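Local coordinates for protein putative Xylose isomerase (Rhodospirillum rubrum, PDB 3QXB) that probably works as a metal-dependent isomerase, a xylose isomerase-like TIM barrel that binds iron and manganese ions, at residues F135-R149 against Y176-S188. Numbering follows the deposited sequence.
Sequences FGSYSAADALNPARR and YVEPVPLATEFPS. With FE (Fe (III) ion), chain E; ACT (acetate ion), chain P.
F135 packs against V177 and P187 at the apolar centre of this contact, where two neighbouring beta-alpha loops of a TIM barrel meet beyond the C-terminal ends of strands 130-133 and 174-177. Its CB lies 3.6 Å from CD of P187, a proline behind a cis peptide bond, and 3.9 Å from CG1 of V177. CG is turned anti to the backbone N (chi1 -159°), which lays the ring between V177 CG2 and the edge of the F186 ring, while W160 and L196 from the following helices pack around it. Farther along, Y138 CE2 touches F186 CB, and R149 CG rests on a face of the tyrosine ring. In this worked example two main-chain carbonyls, of A183 and T184, take the bonds that follow the apolar packing. Y138 N donates to T184 O at 2.9 Å. R149 NH1 reaches A183 O at 2.9 Å, in the carbonyl plane, and also bonds A143 O, so one nitrogen ties the short, weakly bonded helix around 140-143 to the turn 182-185. An alanine here removes the guanidinium, and both carbonyls would probably be left without this shared donor, the turn losing that tie. An acetate, probably from the crystallisation liquor, accepts from R149 NE and sets its methyl over F186. Toward the metal site, where E178 binds iron, a water links F135 N to E178 O. E185 OE1 bonds Y96 OH, and OE2 forms a salt bridge with K31 of the second subunit; that same OE2 accepts from S137 OG at 2.7 Å, on the anti side, tilted 29° from the carboxylate plane.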
# COMPACT_ATOMS: atom_id res chain seq x y z
N PHE A 135 -12.59 -4.20 -7.86
CA PHE A 135 -13.23 -3.40 -8.88
C PHE A 135 -12.98 -1.90 -8.71
O PHE A 135 -12.94 -1.17 -9.68
CB PHE A 135 -14.74 -3.68 -8.84
CG PHE A 135 -15.47 -3.33 -10.11
CD1 PHE A 135 -15.19 -3.98 -11.29
CD2 PHE A 135 -16.51 -2.44 -10.08
CE1 PHE A 135 -15.92 -3.73 -12.42
CE2 PHE A 135 -17.22 -2.17 -11.24
CZ PHE A 135 -16.92 -2.80 -12.40
N GLY A 136 -12.84 -1.45 -7.46
CA GLY A 136 -12.67 -0.01 -7.19
C GLY A 136 -13.47 0.43 -5.99
O GLY A 136 -14.07 -0.41 -5.28
N SER A 137 -13.51 1.73 -5.74
CA SER A 137 -14.01 2.22 -4.49
C SER A 137 -14.73 3.54 -4.61
O SER A 137 -14.24 4.45 -5.27
CB SER A 137 -12.79 2.38 -3.55
OG SER A 137 -13.17 2.76 -2.25
N TYR A 138 -15.88 3.67 -3.95
CA TYR A 138 -16.62 4.93 -3.92
C TYR A 138 -16.07 5.85 -2.87
O TYR A 138 -15.64 5.42 -1.82
CB TYR A 138 -18.10 4.70 -3.59
CG TYR A 138 -18.88 3.99 -4.66
CD1 TYR A 138 -19.15 4.60 -5.89
CD2 TYR A 138 -19.37 2.69 -4.45
CE1 TYR A 138 -19.87 3.93 -6.88
CE2 TYR A 138 -20.11 2.02 -5.44
CZ TYR A 138 -20.34 2.64 -6.66
OH TYR A 138 -21.08 1.97 -7.61
N SER A 139 -16.16 7.14 -3.13
CA SER A 139 -15.83 8.13 -2.12
C SER A 139 -16.88 8.05 -1.00
O SER A 139 -17.93 7.46 -1.18
CB SER A 139 -15.77 9.54 -2.73
OG SER A 139 -17.06 10.03 -3.04
N ALA A 140 -16.58 8.67 0.13
CA ALA A 140 -17.47 8.68 1.28
C ALA A 140 -18.85 9.27 0.96
O ALA A 140 -19.86 8.72 1.36
CB ALA A 140 -16.82 9.48 2.45
N ALA A 141 -18.88 10.39 0.24
CA ALA A 141 -20.13 11.02 -0.20
C ALA A 141 -20.90 10.13 -1.22
O ALA A 141 -22.10 9.86 -1.04
CB ALA A 141 -19.85 12.44 -0.80
N ASP A 142 -20.20 9.64 -2.24
CA ASP A 142 -20.85 8.82 -3.27
C ASP A 142 -21.36 7.50 -2.70
O ASP A 142 -22.42 7.02 -3.13
CB ASP A 142 -19.91 8.55 -4.44
CG ASP A 142 -19.73 9.75 -5.34
OD1 ASP A 142 -20.50 10.73 -5.21
OD2 ASP A 142 -18.83 9.68 -6.20
N ALA A 143 -20.62 6.91 -1.77
CA ALA A 143 -21.02 5.64 -1.15
C ALA A 143 -22.43 5.75 -0.55
O ALA A 143 -23.09 4.74 -0.45
CB ALA A 143 -20.08 5.21 -0.09
N LEU A 144 -22.86 6.95 -0.16
CA LEU A 144 -24.20 7.12 0.44
C LEU A 144 -25.26 7.63 -0.54
O LEU A 144 -26.37 7.93 -0.11
CB LEU A 144 -24.14 8.10 1.62
CG LEU A 144 -23.07 7.86 2.70
CD1 LEU A 144 -23.13 8.97 3.77
CD2 LEU A 144 -23.26 6.47 3.34
N ASN A 145 -24.93 7.73 -1.84
CA ASN A 145 -25.84 8.28 -2.83
C ASN A 145 -26.09 7.18 -3.90
O ASN A 145 -25.26 6.96 -4.80
CB ASN A 145 -25.21 9.54 -3.42
CG ASN A 145 -26.08 10.23 -4.46
OD1 ASN A 145 -26.91 9.60 -5.12
ND2 ASN A 145 -25.87 11.53 -4.63
N PRO A 146 -27.23 6.47 -3.78
CA PRO A 146 -27.50 5.35 -4.72
C PRO A 146 -27.50 5.76 -6.21
O PRO A 146 -27.01 4.98 -7.05
CB PRO A 146 -28.87 4.83 -4.28
CG PRO A 146 -28.98 5.22 -2.80
CD PRO A 146 -28.20 6.50 -2.66
N ALA A 147 -27.99 6.96 -6.53
CA ALA A 147 -27.98 7.50 -7.90
C ALA A 147 -26.54 7.66 -8.42
O ALA A 147 -26.24 7.28 -9.56
CB ALA A 147 -28.73 8.88 -7.95
N ARG A 148 -25.67 8.24 -7.60
CA ARG A 148 -24.26 8.36 -7.96
C ARG A 148 -23.64 7.00 -8.09
O ARG A 148 -22.87 6.78 -9.02
CB ARG A 148 -23.47 9.20 -6.92
CG ARG A 148 -23.71 10.70 -7.08
CD ARG A 148 -22.90 11.31 -8.22
NE ARG A 148 -21.47 11.32 -7.92
CZ ARG A 148 -20.51 11.59 -8.80
NH1 ARG A 148 -20.79 11.91 -10.06
NH2 ARG A 148 -19.25 11.58 -8.40
N ARG A 149 -23.96 6.09 -7.17
CA ARG A 149 -23.38 4.76 -7.25
C ARG A 149 -23.71 4.10 -8.60
O ARG A 149 -22.83 3.50 -9.25
CB ARG A 149 -23.80 3.87 -6.09
CG ARG A 149 -23.11 4.20 -4.77
CD ARG A 149 -23.66 3.40 -3.61
NE ARG A 149 -23.27 2.00 -3.66
CZ ARG A 149 -22.53 1.37 -2.75
NH1 ARG A 149 -22.09 2.00 -1.66
NH2 ARG A 149 -22.23 0.09 -2.92
N TYR A 176 -10.10 -11.08 -13.74
CA TYR A 176 -10.78 -11.33 -12.46
C TYR A 176 -11.14 -10.04 -11.70
O TYR A 176 -10.43 -9.04 -11.78
CB TYR A 176 -9.95 -12.16 -11.49
CG TYR A 176 -9.33 -13.41 -12.00
CD1 TYR A 176 -10.04 -14.60 -12.09
CD2 TYR A 176 -8.02 -13.43 -12.34
CE1 TYR A 176 -9.45 -15.74 -12.52
CE2 TYR A 176 -7.42 -14.55 -12.77
CZ TYR A 176 -8.13 -15.70 -12.88
OH TYR A 176 -7.49 -16.79 -13.30
N VAL A 177 -12.25 -10.12 -10.97
CA VAL A 177 -12.68 -9.10 -10.02
C VAL A 177 -12.69 -9.74 -8.65
O VAL A 177 -13.27 -10.81 -8.48
CB VAL A 177 -14.10 -8.57 -10.34
CG1 VAL A 177 -14.55 -7.58 -9.25
CG2 VAL A 177 -14.11 -7.94 -11.70
N GLU A 178 -12.08 -9.09 -7.66
CA GLU A 178 -12.08 -9.59 -6.29
C GLU A 178 -13.05 -8.82 -5.43
O GLU A 178 -12.80 -7.63 -5.17
CB GLU A 178 -10.67 -9.46 -5.66
CG GLU A 178 -10.63 -9.71 -4.18
CD GLU A 178 -9.21 -9.77 -3.61
OE1 GLU A 178 -8.29 -9.15 -4.17
OE2 GLU A 178 -9.04 -10.40 -2.56
N PRO A 179 -14.14 -9.46 -4.98
CA PRO A 179 -15.01 -8.74 -4.08
C PRO A 179 -14.34 -8.43 -2.72
O PRO A 179 -13.40 -9.13 -2.29
CB PRO A 179 -16.20 -9.71 -3.89
CG PRO A 179 -16.23 -10.50 -5.14
CD PRO A 179 -14.77 -10.73 -5.42
N VAL A 180 -14.85 -7.39 -2.08
CA VAL A 180 -14.23 -6.84 -0.89
C VAL A 180 -15.25 -6.56 0.24
O VAL A 180 -16.42 -6.25 -0.05
CB VAL A 180 -13.54 -5.51 -1.22
CG1 VAL A 180 -12.33 -5.77 -2.11
CG2 VAL A 180 -14.54 -4.60 -1.91
N PRO A 181 -14.77 -6.58 1.51
CA PRO A 181 -15.64 -6.50 2.70
C PRO A 181 -15.91 -5.07 3.14
O PRO A 181 -15.85 -4.77 4.33
CB PRO A 181 -14.83 -7.25 3.78
CG PRO A 181 -13.38 -6.97 3.43
CD PRO A 181 -13.36 -6.90 1.89
N LEU A 182 -16.22 -4.20 2.18
CA LEU A 182 -16.55 -2.80 2.42
C LEU A 182 -17.87 -2.50 1.74
O LEU A 182 -18.00 -2.80 0.56
CB LEU A 182 -15.47 -1.91 1.81
CG LEU A 182 -14.12 -1.78 2.55
CD1 LEU A 182 -13.35 -3.08 2.52
CD2 LEU A 182 -13.31 -0.65 1.89
N ALA A 183 -18.82 -1.88 2.45
CA ALA A 183 -20.10 -1.39 1.86
C ALA A 183 -19.87 -0.17 0.93
O ALA A 183 -20.72 0.13 0.08
CB ALA A 183 -21.10 -1.01 2.96
N THR A 184 -18.73 0.51 1.08
CA THR A 184 -18.34 1.65 0.24
C THR A 184 -17.69 1.23 -1.13
O THR A 184 -17.24 2.07 -1.88
CB THR A 184 -17.36 2.55 0.99
OG1 THR A 184 -16.21 1.77 1.36
CG2 THR A 184 -18.04 3.18 2.24
N GLU A 185 -17.60 -0.06 -1.42
CA GLU A 185 -17.03 -0.57 -2.65
C GLU A 185 -18.03 -1.57 -3.24
O GLU A 185 -19.00 -1.95 -2.59
CB GLU A 185 -15.64 -1.19 -2.40
CG GLU A 185 -14.70 -0.19 -1.65
CD GLU A 185 -13.22 -0.57 -1.65
OE1 GLU A 185 -12.90 -1.74 -1.90
OE2 GLU A 185 -12.37 0.31 -1.39
N PHE A 186 -17.83 -1.90 -4.50
CA PHE A 186 -18.69 -2.87 -5.16
C PHE A 186 -17.79 -3.65 -6.07
O PHE A 186 -16.94 -3.05 -6.70
CB PHE A 186 -19.72 -2.14 -6.00
CG PHE A 186 -20.63 -3.04 -6.79
CD1 PHE A 186 -20.30 -3.42 -8.08
CD2 PHE A 186 -21.83 -3.46 -6.26
CE1 PHE A 186 -21.16 -4.24 -8.84
CE2 PHE A 186 -22.70 -4.26 -7.00
CZ PHE A 186 -22.37 -4.66 -8.29
N PRO A 187 -17.98 -4.98 -6.17
CA PRO A 187 -18.89 -5.84 -5.42
C PRO A 187 -18.36 -6.17 -4.02
O PRO A 187 -17.16 -6.36 -3.82
CB PRO A 187 -18.97 -7.10 -6.28
CG PRO A 187 -17.64 -7.15 -6.96
CD PRO A 187 -17.23 -5.74 -7.19
N SER A 188 -19.27 -6.22 -3.07
CA SER A 188 -18.96 -6.54 -1.72
C SER A 188 -19.56 -7.87 -1.35
O SER A 188 -18.84 -8.82 -1.03
CB SER A 188 -19.52 -5.42 -0.83
OG SER A 188 -19.24 -5.67 0.54
FE FE E . -7.19 -10.96 -1.55
C ACT P . -23.78 -0.32 -7.30
O ACT P . -24.88 0.22 -7.65
OXT ACT P . -23.33 -0.21 -6.10
CH3 ACT P . -23.02 -1.10 -8.31
O HOH W 1 -14.03 -5.33 -5.83
O HOH W 2 -13.28 -2.89 -4.58
O HOH W 3 -6.98 -9.00 -0.34
O HOH W 4 -6.12 -9.56 -3.00